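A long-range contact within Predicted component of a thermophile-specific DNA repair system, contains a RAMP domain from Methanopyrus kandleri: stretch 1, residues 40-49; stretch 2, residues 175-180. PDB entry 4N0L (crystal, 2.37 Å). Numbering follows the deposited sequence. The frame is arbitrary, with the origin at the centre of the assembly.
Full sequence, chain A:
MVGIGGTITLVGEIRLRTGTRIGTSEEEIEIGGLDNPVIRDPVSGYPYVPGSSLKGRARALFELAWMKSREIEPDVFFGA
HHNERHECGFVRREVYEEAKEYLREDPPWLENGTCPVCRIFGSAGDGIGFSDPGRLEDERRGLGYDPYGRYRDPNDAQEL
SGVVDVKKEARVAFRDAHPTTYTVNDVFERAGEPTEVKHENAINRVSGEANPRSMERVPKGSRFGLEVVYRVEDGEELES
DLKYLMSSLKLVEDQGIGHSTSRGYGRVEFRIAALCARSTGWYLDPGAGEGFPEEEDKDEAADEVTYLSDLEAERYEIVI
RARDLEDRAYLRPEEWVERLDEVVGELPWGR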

ATOM      1  N   ARG A  40      13.825   6.980 -13.963  1.00 40.38           N
ATOM      2  CA  ARG A  40      14.611   8.204 -13.874  1.00 44.57           C
ATOM      3  C   ARG A  40      13.731   9.406 -13.558  1.00 44.67           C
ATOM      4  O   ARG A  40      12.671   9.588 -14.158  1.00 45.79           O
ATOM      5  CB  ARG A  40      15.369   8.447 -15.182  1.00 50.50           C
ATOM      6  CG  ARG A  40      16.416   9.544 -15.105  1.00 53.28           C
ATOM      7  CD  ARG A  40      17.670   9.085 -14.388  1.00 58.59           C
ATOM      8  NE  ARG A  40      18.505   8.238 -15.233  1.00 62.23           N
ATOM      9  CZ  ARG A  40      19.786   7.975 -14.993  1.00 61.79           C
ATOM     10  NH1 ARG A  40      20.389   8.501 -13.935  1.00 57.49           N
ATOM     11  NH2 ARG A  40      20.469   7.191 -15.817  1.00 64.20           N
ATOM     12  N   ASP A  41      14.174  10.222 -12.607  1.00 43.86           N
ATOM     13  CA  ASP A  41      13.470  11.450 -12.265  1.00 47.24           C
ATOM     14  C   ASP A  41      13.957  12.584 -13.159  1.00 50.70           C
ATOM     15  O   ASP A  41      15.135  12.938 -13.126  1.00 45.72           O
ATOM     16  CB  ASP A  41      13.679  11.804 -10.793  1.00 48.96           C
ATOM     17  CG  ASP A  41      13.012  13.110 -10.403  1.00 54.87           C
ATOM     18  OD1 ASP A  41      13.307  13.622  -9.303  1.00 55.80           O
ATOM     19  OD2 ASP A  41      12.209  13.633 -11.203  1.00 59.02           O
ATOM     20  N   PRO A  42      13.053  13.147 -13.973  1.00 58.82           N
ATOM     21  CA  PRO A  42      13.388  14.251 -14.881  1.00 63.51           C
ATOM     22  C   PRO A  42      13.980  15.455 -14.149  1.00 66.45           C
ATOM     23  O   PRO A  42      14.879  16.114 -14.672  1.00 70.12           O
ATOM     24  CB  PRO A  42      12.039  14.609 -15.505  1.00 65.20           C
ATOM     25  CG  PRO A  42      11.243  13.350 -15.425  1.00 63.54           C
ATOM     26  CD  PRO A  42      11.659  12.700 -14.137  1.00 59.86           C
ATOM     27  N   VAL A  43      13.478  15.725 -12.947  1.00 64.47           N
ATOM     28  CA  VAL A  43      13.908  16.883 -12.172  1.00 63.72           C
ATOM     29  C   VAL A  43      15.306  16.707 -11.581  1.00 64.66           C
ATOM     30  O   VAL A  43      16.225  17.459 -11.908  1.00 66.81           O
ATOM     31  CB  VAL A  43      12.920  17.185 -11.029  1.00 62.10           C
ATOM     32  CG1 VAL A  43      13.452  18.305 -10.148  1.00 62.24           C
ATOM     33  CG2 VAL A  43      11.557  17.549 -11.592  1.00 61.80           C
ATOM     34  N   SER A  44      15.459  15.713 -10.711  1.00 62.47           N
ATOM     35  CA  SER A  44      16.717  15.493 -10.004  1.00 56.91           C
ATOM     36  C   SER A  44      17.753  14.785 -10.870  1.00 55.25           C
ATOM     37  O   SER A  44      18.955  14.997 -10.708  1.00 61.50           O
ATOM     38  CB  SER A  44      16.478  14.683  -8.728  1.00 56.53           C
ATOM     39  OG  SER A  44      15.967  13.397  -9.031  1.00 57.22           O
ATOM     40  N   GLY A  45      17.289  13.937 -11.781  1.00 51.67           N
ATOM     41  CA  GLY A  45      18.190  13.193 -12.641  1.00 52.31           C
ATOM     42  C   GLY A  45      18.590  11.855 -12.054  1.00 49.45           C
ATOM     43  O   GLY A  45      19.361  11.106 -12.653  1.00 48.85           O
ATOM     44  N   TYR A  46      18.070  11.557 -10.869  1.00 46.05           N
ATOM     45  CA  TYR A  46      18.382  10.310 -10.183  1.00 45.33           C
ATOM     46  C   TYR A  46      17.205   9.343 -10.239  1.00 43.92           C
ATOM     47  O   TYR A  46      16.058   9.769 -10.361  1.00 44.36           O
ATOM     48  CB  TYR A  46      18.772  10.592  -8.730  1.00 47.14           C
ATOM     49  CG  TYR A  46      20.152  11.187  -8.579  1.00 49.04           C
ATOM     50  CD1 TYR A  46      21.287  10.411  -8.779  1.00 49.56           C
ATOM     51  CD2 TYR A  46      20.321  12.524  -8.248  1.00 49.18           C
ATOM     52  CE1 TYR A  46      22.554  10.949  -8.644  1.00 50.07           C
ATOM     53  CE2 TYR A  46      21.584  13.072  -8.113  1.00 52.28           C
ATOM     54  CZ  TYR A  46      22.695  12.280  -8.313  1.00 51.40           C
ATOM     55  OH  TYR A  46      23.954  12.819  -8.179  1.00 52.84           O
ATOM     56  N   PRO A  47      17.485   8.035 -10.153  1.00 42.92           N
ATOM     57  CA  PRO A  47      16.403   7.051 -10.127  1.00 38.11           C
ATOM     58  C   PRO A  47      15.578   7.164  -8.855  1.00 33.80           C
ATOM     59  O   PRO A  47      16.097   7.583  -7.821  1.00 31.10           O
ATOM     60  CB  PRO A  47      17.145   5.715 -10.186  1.00 41.13           C
ATOM     61  CG  PRO A  47      18.467   6.010  -9.569  1.00 44.84           C
ATOM     62  CD  PRO A  47      18.806   7.391 -10.052  1.00 44.57           C
ATOM     63  N   TYR A  48      14.305   6.797  -8.935  1.00 28.99           N
ATOM     64  CA  TYR A  48      13.436   6.845  -7.771  1.00 26.21           C
ATOM     65  C   TYR A  48      12.248   5.922  -7.978  1.00 29.50           C
ATOM     66  O   TYR A  48      12.042   5.402  -9.074  1.00 34.73           O
ATOM     67  CB  TYR A  48      12.970   8.282  -7.500  1.00 25.34           C
ATOM     68  CG  TYR A  48      11.816   8.755  -8.359  1.00 26.03           C
ATOM     69  CD1 TYR A  48      10.596   9.093  -7.786  1.00 28.20           C
ATOM     70  CD2 TYR A  48      11.942   8.864  -9.739  1.00 25.63           C
ATOM     71  CE1 TYR A  48       9.536   9.529  -8.559  1.00 28.85           C
ATOM     72  CE2 TYR A  48      10.884   9.297 -10.523  1.00 24.66           C
ATOM     73  CZ  TYR A  48       9.684   9.628  -9.925  1.00 26.68           C
ATOM     74  OH  TYR A  48       8.625  10.059 -10.691  1.00 26.49           O
ATOM     75  N   VAL A  49      11.481   5.700  -6.918  1.00 27.33           N
ATOM     76  CA  VAL A  49      10.279   4.886  -7.018  1.00 24.08           C
ATOM     77  C   VAL A  49       9.052   5.735  -6.711  1.00 25.32           C
ATOM     78  O   VAL A  49       8.861   6.160  -5.570  1.00 27.06           O
ATOM     79  CB  VAL A  49      10.320   3.684  -6.066  1.00 23.50           C
ATOM     80  CG1 VAL A  49       9.128   2.776  -6.319  1.00 17.33           C
ATOM     81  CG2 VAL A  49      11.624   2.915  -6.241  1.00 16.95           C
ATOM     82  N   ARG A 175       4.482   8.383  -0.549  1.00 23.72           N
ATOM     83  CA  ARG A 175       5.303   9.482  -1.038  1.00 30.18           C
ATOM     84  C   ARG A 175       6.298   8.944  -2.054  1.00 29.27           C
ATOM     85  O   ARG A 175       6.748   7.801  -1.937  1.00 22.59           O
ATOM     86  CB  ARG A 175       6.042  10.166   0.112  1.00 41.21           C
ATOM     87  CG  ARG A 175       6.605  11.534  -0.229  1.00 55.11           C
ATOM     88  CD  ARG A 175       6.813  12.365   1.024  1.00 67.90           C
ATOM     89  NE  ARG A 175       7.450  13.646   0.734  1.00 78.42           N
ATOM     90  CZ  ARG A 175       8.747  13.789   0.483  1.00 86.40           C
ATOM     91  NH1 ARG A 175       9.538  12.726   0.474  1.00 89.90           N
ATOM     92  NH2 ARG A 175       9.251  14.990   0.231  1.00 88.35           N
ATOM     93  N   ASP A 176       6.631   9.753  -3.055  1.00 29.25           N
ATOM     94  CA  ASP A 176       7.675   9.384  -4.001  1.00 26.68           C
ATOM     95  C   ASP A 176       8.953   9.075  -3.228  1.00 29.11           C
ATOM     96  O   ASP A 176       9.380   9.860  -2.382  1.00 26.08           O
ATOM     97  CB  ASP A 176       7.914  10.496  -5.026  1.00 25.36           C
ATOM     98  CG  ASP A 176       6.808  10.586  -6.061  1.00 32.00           C
ATOM     99  OD1 ASP A 176       5.975   9.657  -6.122  1.00 34.58           O
ATOM    100  OD2 ASP A 176       6.777  11.578  -6.821  1.00 34.69           O
ATOM    101  N   ALA A 177       9.539   7.914  -3.504  1.00 28.87           N
ATOM    102  CA  ALA A 177      10.727   7.470  -2.787  1.00 25.41           C
ATOM    103  C   ALA A 177      11.993   7.835  -3.551  1.00 27.17           C
ATOM    104  O   ALA A 177      12.327   7.211  -4.558  1.00 27.63           O
ATOM    105  CB  ALA A 177      10.669   5.968  -2.539  1.00 18.37           C
ATOM    106  N   HIS A 178      12.695   8.847  -3.059  1.00 26.73           N
ATOM    107  CA  HIS A 178      13.923   9.313  -3.688  1.00 27.14           C
ATOM    108  C   HIS A 178      15.129   8.795  -2.914  1.00 26.27           C
ATOM    109  O   HIS A 178      15.018   8.500  -1.725  1.00 21.40           O
ATOM    110  CB  HIS A 178      13.940  10.844  -3.756  1.00 27.92           C
ATOM    111  CG  HIS A 178      12.930  11.420  -4.696  1.00 29.27           C
ATOM    112  ND1 HIS A 178      13.198  11.650  -6.030  1.00 26.80           N
ATOM    113  CD2 HIS A 178      11.645  11.808  -4.506  1.00 30.81           C
ATOM    114  CE1 HIS A 178      12.131  12.157  -6.615  1.00 28.43           C
ATOM    115  NE2 HIS A 178      11.170  12.262  -5.709  1.00 32.48           N
ATOM    116  N   PRO A 179      16.287   8.685  -3.581  1.00 29.64           N
ATOM    117  CA  PRO A 179      17.471   8.196  -2.866  1.00 30.02           C
ATOM    118  C   PRO A 179      17.880   9.128  -1.729  1.00 28.45           C
ATOM    119  O   PRO A 179      17.800  10.349  -1.872  1.00 29.73           O
ATOM    120  CB  PRO A 179      18.548   8.145  -3.956  1.00 30.64           C
ATOM    121  CG  PRO A 179      18.073   9.071  -5.021  1.00 32.02           C
ATOM    122  CD  PRO A 179      16.577   8.998  -4.991  1.00 29.58           C
ATOM    123  N   THR A 180      18.285   8.549  -0.602  1.00 28.83           N
ATOM    124  CA  THR A 180      18.720   9.334   0.548  1.00 31.31           C
ATOM    125  C   THR A 180      20.085   9.952   0.267  1.00 33.01           C
ATOM    126  O   THR A 180      20.782   9.528  -0.655  1.00 34.44           O
ATOM    127  CB  THR A 180      18.799   8.478   1.829  1.00 28.42           C
ATOM    128  OG1 THR A 180      19.851   7.513   1.703  1.00 25.79           O
ATOM    129  CG2 THR A 180      17.480   7.756   2.070  1.00 28.70           C
TER
HETATM  130  O   HOH W   1      15.517  11.213  -7.354  1.00 49.25           O
HETATM  131  O   HOH W   2       6.022  10.998  -9.442  1.00 42.01           O

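What does the start of stretch 2 bring to the contact? Arg175 contributes almost nothing: its CA-to-CB bond points away from stretch 1, and the extended side chain stays well clear. Asp176 is the first residue to touch. Its carboxylate lies at the edge of the Tyr48 ring, near the ring plane, with Asp176 CG 3.8 Å from Tyr48 CE1. The two polar ends do not meet directly. A water spans the gap instead, donating to Asp176 OD2 at 2.8 Å and lying 3.0 Å from Tyr48 OH, so the phenol and the acid are linked while the ring carbons pack beside the carboxylate.

How are the two backbones held together at Ala177? Here the two stretches run antiparallel and form a single beta bridge with Val49, a hydrogen-bonded pair whose CA atoms are 5.0 Å apart. Val49 N donates to Ala177 O at 2.9 Å, and Ala177 N donates to Val49 O at 2.8 Å. Both N-H...O angles are 167°, so the two bonds are short and nearly straight, and together they close a small ring between the two backbones. Both side chains leave sideways and meet, Val49 CB to Ala177 CB at 4.2 Å, adding an apolar contact to the polar one. The same carbonyl also touches the neighbouring residue, with Ala177 O 3.2 Å from Tyr48 CB.

Why does His178 reach so many residues of stretch 1? Its CA-to-CB bond points sideways, but with chi1 at -68° (m) and chi2 at -90° the imidazole comes nearer. It lies almost parallel to the Tyr48 ring, with planes at 7° and centroids 4.7 Å apart. The rings are slid so far that they barely overlap: Tyr48 CD1 sits over one face of the imidazole, 3.6 Å from His178 CE1. At the imidazole edge, Asp41 OD1 approaches His178 CE1 to 3.3 Å. That oxygen is already engaged within its own stretch, accepting a 2.7 Å hydrogen bond from Ser44 OG, while Asp41 OD2 accepts one from Val43 N at 3.0 Å. These bonds help hold the turn in which Asp41 and Ser44 face the histidine. Ser44 OG and His178 ND1 are 4.4 Å apart, and a water bridges them from the side, donating to Ser44 OG at 2.8 Å and lying 2.7 Å from His178 ND1.

Where does the contact end? Pro179 closes it, its CA-to-CB bond pointing toward stretch 1. Having no backbone N-H, it cannot continue the pairing as a donor, and its ring packs against stretch 1 instead. Pro179 CD lies 3.2 Å from Pro47 O, a close approach of carbon to carbonyl oxygen, and 4.5 Å from Tyr48 CB. Pro179 CG reaches Tyr46 CB at 4.1 Å; beyond that atom the Tyr46 side chain leads away. Thr180, at the N-cap position right before a helix, is out of reach of stretch 1.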